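Local coordinates for ErfK/YbiS/YcfS/YnhG family protein (Xylanimonas cellulosilytica, PDB 4LPQ), which probably cross-links peptidoglycan stem peptides as an L,D-transpeptidase, its catalytic domain preceded in this fragment by a putative peptidoglycan-binding domain, at residues L27-F33 / A48-F52; G85-E89 / S195-P199. One frame throughout, in Å; residues are numbered along the deposited sequence.

In the fold
Contact 1 (27-33 with 48-52) joins the end of helix 18-30 and the loop that follows to helix 43-56 within the putative peptidoglycan-binding domain. Contact 2 (85-89 with 195-199) lies in the L,D-transpeptidase catalytic domain, where strand 86-91 meets the end of helix 186-196. Their centres are about 18 Å apart and their nearest atoms about 7 Å, without touching. Helix 186-196 relates them all the same: Phe33 of contact 1 packs on its Ala187, Ala188 and Trp191, and the Trp191 ring stacks on Trp196 of contact 2. The predicted active site lies closer to contact 2, with the side chain of Met198 about 9 Å from that of His167 and about 12 Å from that of Cys181.

Contact 1: residues L27-F33 / A48-F52; sequences LMDLGYF and AVWAF
Tyr32 and Phe52 make the aromatic pair of the contact, edge-to-face (T-shaped) with centroids 5.0 Å apart and planes at 73°. The Phe52 edge is turned to a Tyr32 face, and its CD1 lies toward the rim of that ring, 3.5 Å from Tyr32 CZ. With CG anti to the backbone N (chi1 -176°), Phe52 reaches across to both Tyr32 and helix 18-30.

Aliphatic contacts add to this pair. Leu27 divides its two methyls among three residues of helix 43-56: CD2 rests 3.7 Å from Phe52 CB, while CD1 meets Val49 CG2 at 3.9 Å and also touches Ala48 CB. Tyr32 CD2 lies 4.1 Å from Ala51 CB. Leu72 of helix 66-74 touches both Leu27 and Phe52.

No hydrogen bond crosses between the segments; the Ala48 CB methyl approaches the backbone O of Phe33 at 3.4 Å. Helix 18-30 closes in a Schellman motif, Gly31 taking positive phi, and Tyr32 N returns to Leu27 O at 3.0 Å; the Tyr32 hydroxyl is bonded to the Tyr76 carbonyl. An alanine in place of Tyr32 would probably leave the Phe52 edge without its aromatic face and the Tyr76 carbonyl without its hydroxyl partner.

Cohesion here, within the putative peptidoglycan-binding domain and away from the predicted catalytic residues, is thus apolar and aromatic, with the buried hydroxyl satisfied from outside the pair.

Contact 2: residues G85-E89 / S195-P199; sequences GKVVE and SWGMP
Lys86, at the start of strand 86-91, faces the turn that ends helix 186-196, where Gly197 leaves helical geometry with positive phi and the closest CA atoms, those of Lys86 and Met198, are still 8.1 Å apart.

Side chains span that separation. Lys86 lies over one face of the Trp196 indole, the two side chains running past each other in opposite directions. Its CG is 3.4 Å from Trp196 CZ2, and CD sits above the six-membered ring in a CH-pi contact. A bend at chi3 (-74°) then carries the ammonium over the five-membered ring, NZ standing 3.9 Å from that centroid and almost on the ring normal, a cation-pi interaction. The same NZ donates a hydrogen bond to Gly197 O, 2.8 Å away, approaching at a C=O...N angle of 133° and tilted 27° from the carbonyl plane; Lys86 NZ is also 2.9 Å from Trp196 O.

Val88, pointing the same way as Lys86, brings CG2 to the indole edge, 3.7 Å from Trp196 CZ3. That methyl also meets Met198, a selenomethionine whose extended chain places CE 3.8 Å from Val88 CG2. The indole has further partners: NE1 is hydrogen-bonded to Glu101 and the ring stacks on Trp191.

Lys86 therefore fastens the first strand of the L,D-transpeptidase catalytic (YkuD) domain to the C-terminal end of helix 186-196, near but not in the predicted active site. Its methylenes lie along the indole, while its probable positive charge is shared between the pi face and the Gly197 carbonyl; Val88 adds an apolar contact beside this partly exposed polar grip.

Contact 1: residues L27-F33 / A48-F52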
ATOM      1  N   LEU A  27      -4.466 -13.838  -3.624  1.00 13.10           N
ATOM      2  CA  LEU A  27      -3.761 -12.626  -3.296  1.00 13.68           C
ATOM      3  C   LEU A  27      -2.521 -12.896  -2.469  1.00 13.30           C
ATOM      4  O   LEU A  27      -1.428 -12.379  -2.756  1.00 14.31           O
ATOM      5  CB  LEU A  27      -4.685 -11.641  -2.588  1.00 12.52           C
ATOM      6  CG  LEU A  27      -5.789 -11.044  -3.459  1.00 12.82           C
ATOM      7  CD1 LEU A  27      -6.833 -10.416  -2.613  1.00 14.98           C
ATOM      8  CD2 LEU A  27      -5.219 -10.028  -4.455  1.00 14.85           C
HETATM    9  N   MSE A  28      -2.723 -13.731  -1.449  1.00 14.50           N
HETATM   10  CA  MSE A  28      -1.576 -14.084  -0.570  1.00 16.14           C
HETATM   11  C   MSE A  28      -0.472 -14.708  -1.400  1.00 15.48           C
HETATM   12  O   MSE A  28       0.732 -14.364  -1.257  1.00 17.82           O
HETATM   13  CB  MSE A  28      -2.080 -14.992   0.541  1.00 17.12           C
HETATM   14  CG  MSE A  28      -1.015 -15.149   1.650  1.00 20.16           C
HETATM   15 SE   MSE A  28      -1.549 -16.362   3.045  0.60 24.50          SE
HETATM   16  CE  MSE A  28      -3.176 -15.460   3.603  1.00 25.80           C
ATOM     17  N   ASP A  29      -0.847 -15.693  -2.233  1.00 15.62           N
ATOM     18  CA  ASP A  29       0.134 -16.413  -3.055  1.00 18.36           C
ATOM     19  C   ASP A  29       0.917 -15.501  -3.975  1.00 16.65           C
ATOM     20  O   ASP A  29       2.133 -15.711  -4.251  1.00 19.86           O
ATOM     21  CB  ASP A  29      -0.550 -17.514  -3.891  1.00 18.93           C
ATOM     22  CG  ASP A  29      -1.155 -18.641  -3.040  1.00 19.79           C
ATOM     23  OD1 ASP A  29      -0.806 -18.822  -1.860  1.00 23.88           O
ATOM     24  OD2 ASP A  29      -1.915 -19.427  -3.695  1.00 24.13           O
ATOM     25  N   LEU A  30       0.255 -14.479  -4.519  1.00 14.97           N
ATOM     26  CA  LEU A  30       0.856 -13.558  -5.434  1.00 14.42           C
ATOM     27  C   LEU A  30       1.627 -12.437  -4.753  1.00 14.72           C
ATOM     28  O   LEU A  30       2.237 -11.610  -5.474  1.00 16.07           O
ATOM     29  CB  LEU A  30      -0.195 -12.979  -6.361  1.00 14.62           C
ATOM     30  CG  LEU A  30      -0.852 -13.923  -7.356  1.00 14.65           C
ATOM     31  CD1 LEU A  30      -1.988 -13.177  -8.070  1.00 16.42           C
ATOM     32  CD2 LEU A  30       0.138 -14.432  -8.342  1.00 16.74           C
ATOM     33  N   GLY A  31       1.604 -12.365  -3.433  1.00 14.06           N
ATOM     34  CA  GLY A  31       2.366 -11.379  -2.706  1.00 14.89           C
ATOM     35  C   GLY A  31       1.701 -10.088  -2.344  1.00 13.97           C
ATOM     36  O   GLY A  31       2.313  -9.186  -1.800  1.00 15.29           O
ATOM     37  N   TYR A  32       0.385 -10.012  -2.588  1.00 12.99           N
ATOM     38  CA  TYR A  32      -0.375  -8.849  -2.166  1.00 12.33           C
ATOM     39  C   TYR A  32      -0.606  -9.001  -0.681  1.00 14.96           C
ATOM     40  O   TYR A  32      -1.017 -10.057  -0.220  1.00 17.16           O
ATOM     41  CB  TYR A  32      -1.688  -8.769  -2.965  1.00 12.74           C
ATOM     42  CG  TYR A  32      -1.358  -8.461  -4.406  1.00 12.03           C
ATOM     43  CD1 TYR A  32      -1.037  -9.478  -5.310  1.00 11.67           C
ATOM     44  CD2 TYR A  32      -1.257  -7.159  -4.887  1.00 10.85           C
ATOM     45  CE1 TYR A  32      -0.658  -9.201  -6.585  1.00 12.68           C
ATOM     46  CE2 TYR A  32      -0.826  -6.855  -6.181  1.00 11.83           C
ATOM     47  CZ  TYR A  32      -0.530  -7.902  -7.054  1.00 12.08           C
ATOM     48  OH  TYR A  32      -0.179  -7.574  -8.322  1.00 12.71           O
ATOM     49  N   PHE A  33      -0.338  -7.969   0.104  1.00 14.32           N
ATOM     50  CA  PHE A  33      -0.294  -8.124   1.560  1.00 13.42           C
ATOM     51  C   PHE A  33      -1.648  -8.403   2.137  1.00 14.13           C
ATOM     52  O   PHE A  33      -2.582  -7.601   2.035  1.00 15.79           O
ATOM     53  CB  PHE A  33       0.237  -6.835   2.188  1.00 16.47           C
ATOM     54  CG  PHE A  33       0.347  -6.945   3.689  1.00 13.23           C
ATOM     55  CD1 PHE A  33       1.368  -7.670   4.249  1.00 16.73           C
ATOM     56  CD2 PHE A  33      -0.629  -6.483   4.480  1.00 13.70           C
ATOM     57  CE1 PHE A  33       1.407  -7.863   5.626  1.00 19.08           C
ATOM     58  CE2 PHE A  33      -0.578  -6.630   5.811  1.00 16.63           C
ATOM     59  CZ  PHE A  33       0.411  -7.324   6.407  1.00 16.09           C
ATOM     60  N   ALA A  48      -5.907  -5.369   0.276  1.00 11.85           N
ATOM     61  CA  ALA A  48      -5.214  -6.230  -0.699  1.00 12.00           C
ATOM     62  C   ALA A  48      -5.829  -6.183  -2.079  1.00 11.59           C
ATOM     63  O   ALA A  48      -5.151  -6.170  -3.098  1.00 12.08           O
ATOM     64  CB  ALA A  48      -5.174  -7.667  -0.206  1.00 12.47           C
ATOM     65  N   VAL A  49      -7.197  -6.182  -2.132  1.00 10.93           N
ATOM     66  CA  VAL A  49      -7.864  -6.028  -3.432  1.00 10.95           C
ATOM     67  C   VAL A  49      -7.551  -4.730  -4.131  1.00 10.91           C
ATOM     68  O   VAL A  49      -7.322  -4.687  -5.323  1.00 11.21           O
ATOM     69  CB  VAL A  49      -9.392  -6.284  -3.326  1.00 11.79           C
ATOM     70  CG1 VAL A  49     -10.124  -6.039  -4.634  1.00 13.03           C
ATOM     71  CG2 VAL A  49      -9.665  -7.721  -2.862  1.00 12.21           C
ATOM     72  N   TRP A  50      -7.590  -3.644  -3.363  1.00 11.16           N
ATOM     73  CA  TRP A  50      -7.232  -2.338  -3.916  1.00 11.46           C
ATOM     74  C   TRP A  50      -5.811  -2.355  -4.426  1.00 10.96           C
ATOM     75  O   TRP A  50      -5.521  -1.861  -5.492  1.00 12.02           O
ATOM     76  CB  TRP A  50      -7.425  -1.274  -2.895  1.00 10.99           C
ATOM     77  CG  TRP A  50      -8.867  -0.863  -2.642  1.00 11.59           C
ATOM     78  CD1 TRP A  50      -9.954  -1.087  -3.424  1.00 11.32           C
ATOM     79  CD2 TRP A  50      -9.353  -0.114  -1.528  1.00 10.36           C
ATOM     80  NE1 TRP A  50     -11.080  -0.494  -2.899  1.00 11.57           N
ATOM     81  CE2 TRP A  50     -10.765   0.118  -1.720  1.00 11.59           C
ATOM     82  CE3 TRP A  50      -8.757   0.413  -0.412  1.00 11.47           C
ATOM     83  CZ2 TRP A  50     -11.533   0.793  -0.799  1.00 12.39           C
ATOM     84  CZ3 TRP A  50      -9.503   1.109   0.506  1.00 13.24           C
ATOM     85  CH2 TRP A  50     -10.869   1.301   0.307  1.00 13.03           C
ATOM     86  N   ALA A  51      -4.871  -2.967  -3.659  1.00 11.77           N
ATOM     87  CA  ALA A  51      -3.487  -3.062  -4.144  1.00 11.21           C
ATOM     88  C   ALA A  51      -3.416  -3.798  -5.443  1.00 11.71           C
ATOM     89  O   ALA A  51      -2.662  -3.455  -6.337  1.00 11.44           O
ATOM     90  CB  ALA A  51      -2.655  -3.732  -3.126  1.00 12.37           C
ATOM     91  N   PHE A  52      -4.193  -4.880  -5.560  1.00 11.00           N
ATOM     92  CA  PHE A  52      -4.195  -5.671  -6.769  1.00 10.58           C
ATOM     93  C   PHE A  52      -4.718  -4.923  -7.966  1.00 10.57           C
ATOM     94  O   PHE A  52      -4.147  -4.897  -9.040  1.00 11.43           O
ATOM     95  CB  PHE A  52      -4.988  -6.953  -6.555  1.00 10.74           C
ATOM     96  CG  PHE A  52      -4.916  -7.843  -7.776  1.00 10.80           C
ATOM     97  CD1 PHE A  52      -3.799  -8.601  -8.017  1.00 12.08           C
ATOM     98  CD2 PHE A  52      -5.891  -7.824  -8.724  1.00 13.36           C
ATOM     99  CE1 PHE A  52      -3.630  -9.259  -9.195  1.00 12.38           C
ATOM    100  CE2 PHE A  52      -5.749  -8.543  -9.921  1.00 12.36           C
ATOM    101  CZ  PHE A  52      -4.582  -9.249 -10.184  1.00 12.71           C
TER

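Contact 2: residues G85-E89 / S195-P199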
ATOM      1  N   GLY A  85      19.518  -5.861  -3.849  1.00 22.57           N
ATOM      2  CA  GLY A  85      19.345  -5.478  -2.473  1.00 23.80           C
ATOM      3  C   GLY A  85      17.939  -5.238  -2.070  1.00 17.92           C
ATOM      4  O   GLY A  85      17.004  -5.537  -2.839  1.00 19.27           O
ATOM      5  N   LYS A  86      17.760  -4.777  -0.863  1.00 19.55           N
ATOM      6  CA  LYS A  86      16.439  -4.528  -0.309  1.00 17.14           C
ATOM      7  C   LYS A  86      16.047  -3.091  -0.641  1.00 17.03           C
ATOM      8  O   LYS A  86      16.804  -2.124  -0.312  1.00 18.25           O
ATOM      9  CB  LYS A  86      16.518  -4.784   1.160  1.00 20.37           C
ATOM     10  CG  LYS A  86      15.193  -4.498   1.812  1.00 23.14           C
ATOM     11  CD  LYS A  86      15.103  -4.955   3.245  1.00 22.43           C
ATOM     12  CE  LYS A  86      14.981  -6.423   3.373  1.00 24.38           C
ATOM     13  NZ  LYS A  86      14.700  -6.929   4.731  1.00 25.91           N
ATOM     14  N   VAL A  87      14.870  -2.917  -1.253  1.00 15.86           N
ATOM     15  CA  VAL A  87      14.442  -1.576  -1.687  1.00 14.65           C
ATOM     16  C   VAL A  87      12.936  -1.489  -1.453  1.00 12.41           C
ATOM     17  O   VAL A  87      12.219  -2.437  -1.731  1.00 14.34           O
ATOM     18  CB  VAL A  87      14.812  -1.374  -3.181  1.00 15.22           C
ATOM     19  CG1 VAL A  87      14.356   0.028  -3.622  1.00 15.90           C
ATOM     20  CG2 VAL A  87      16.257  -1.670  -3.448  1.00 17.17           C
ATOM     21  N   VAL A  88      12.526  -0.348  -0.929  1.00 12.41           N
ATOM     22  CA  VAL A  88      11.120   0.001  -0.888  1.00 12.22           C
ATOM     23  C   VAL A  88      10.833   0.917  -2.075  1.00 13.71           C
ATOM     24  O   VAL A  88      11.417   1.984  -2.184  1.00 14.95           O
ATOM     25  CB  VAL A  88      10.772   0.709   0.408  1.00 13.52           C
ATOM     26  CG1 VAL A  88       9.322   1.213   0.412  1.00 15.38           C
ATOM     27  CG2 VAL A  88      10.935  -0.271   1.559  1.00 15.27           C
ATOM     28  N   GLU A  89      10.014   0.425  -3.000  1.00 12.59           N
ATOM     29  CA  GLU A  89       9.660   1.203  -4.162  1.00 12.94           C
ATOM     30  C   GLU A  89       8.236   1.697  -3.986  1.00 12.26           C
ATOM     31  O   GLU A  89       7.326   0.925  -3.624  1.00 14.82           O
ATOM     32  CB  GLU A  89       9.765   0.373  -5.441  1.00 13.75           C
ATOM     33  CG  GLU A  89      11.166  -0.135  -5.705  1.00 15.41           C
ATOM     34  CD  GLU A  89      11.460  -0.770  -7.073  1.00 15.71           C
ATOM     35  OE1 GLU A  89      10.619  -0.512  -7.993  1.00 16.82           O
ATOM     36  OE2 GLU A  89      12.475  -1.510  -7.158  1.00 16.96           O
ATOM     37  N   SER A 195       8.812  -8.203  10.413  1.00 17.25           N
ATOM     38  CA  SER A 195       8.943  -9.458   9.679  0.50 18.79           C
ATOM     39  C   SER A 195       9.921  -9.340   8.533  1.00 18.05           C
ATOM     40  O   SER A 195      10.888 -10.097   8.424  1.00 21.76           O
ATOM     41  CB  SER A 195       7.556  -9.987   9.228  0.50 25.06           C
ATOM     42  OG  SER A 195       7.699 -11.240   8.569  0.50 27.97           O
ATOM     43  N   TRP A 196       9.645  -8.420   7.625  1.00 16.48           N
ATOM     44  CA  TRP A 196      10.556  -8.117   6.523  1.00 17.33           C
ATOM     45  C   TRP A 196      11.868  -7.522   7.001  1.00 17.64           C
ATOM     46  O   TRP A 196      12.940  -8.055   6.704  1.00 18.87           O
ATOM     47  CB  TRP A 196       9.895  -7.236   5.458  1.00 16.61           C
ATOM     48  CG  TRP A 196      10.613  -7.174   4.218  1.00 17.96           C
ATOM     49  CD1 TRP A 196      10.993  -8.205   3.454  1.00 18.93           C
ATOM     50  CD2 TRP A 196      10.916  -6.003   3.463  1.00 17.49           C
ATOM     51  NE1 TRP A 196      11.605  -7.785   2.306  1.00 19.53           N
ATOM     52  CE2 TRP A 196      11.541  -6.430   2.269  1.00 18.33           C
ATOM     53  CE3 TRP A 196      10.843  -4.615   3.715  1.00 15.04           C
ATOM     54  CZ2 TRP A 196      12.003  -5.537   1.322  1.00 17.29           C
ATOM     55  CZ3 TRP A 196      11.232  -3.721   2.789  1.00 17.06           C
ATOM     56  CH2 TRP A 196      11.799  -4.139   1.625  1.00 18.08           C
ATOM     57  N   GLY A 197      11.786  -6.432   7.733  1.00 16.58           N
ATOM     58  CA  GLY A 197      12.870  -5.635   8.188  1.00 17.71           C
ATOM     59  C   GLY A 197      13.177  -4.577   7.156  1.00 17.12           C
ATOM     60  O   GLY A 197      13.386  -4.848   5.970  1.00 19.94           O
HETATM   61  N   MSE A 198      13.214  -3.350   7.641  1.00 16.26           N
HETATM   62  CA  MSE A 198      13.434  -2.160   6.795  1.00 16.14           C
HETATM   63  C   MSE A 198      14.301  -1.243   7.622  1.00 14.57           C
HETATM   64  O   MSE A 198      13.881  -0.187   8.101  1.00 16.60           O
HETATM   65  CB  MSE A 198      12.013  -1.574   6.506  1.00 18.76           C
HETATM   66  CG  MSE A 198      12.029  -0.424   5.604  1.00 17.88           C
HETATM   67 SE   MSE A 198      10.110   0.088   5.354  0.70 19.03          SE
HETATM   68  CE  MSE A 198      10.598   1.890   4.695  1.00 19.21           C
ATOM     69  N   PRO A 199      15.587  -1.628   7.795  1.00 15.63           N
ATOM     70  CA  PRO A 199      16.385  -0.891   8.750  1.00 15.20           C
ATOM     71  C   PRO A 199      16.818   0.456   8.276  1.00 14.03           C
ATOM     72  O   PRO A 199      16.699   0.785   7.070  1.00 15.55           O
ATOM     73  CB  PRO A 199      17.661  -1.784   8.922  1.00 16.71           C
ATOM     74  CG  PRO A 199      17.678  -2.573   7.633  1.00 17.51           C
ATOM     75  CD  PRO A 199      16.241  -2.852   7.304  1.00 15.14           C
TER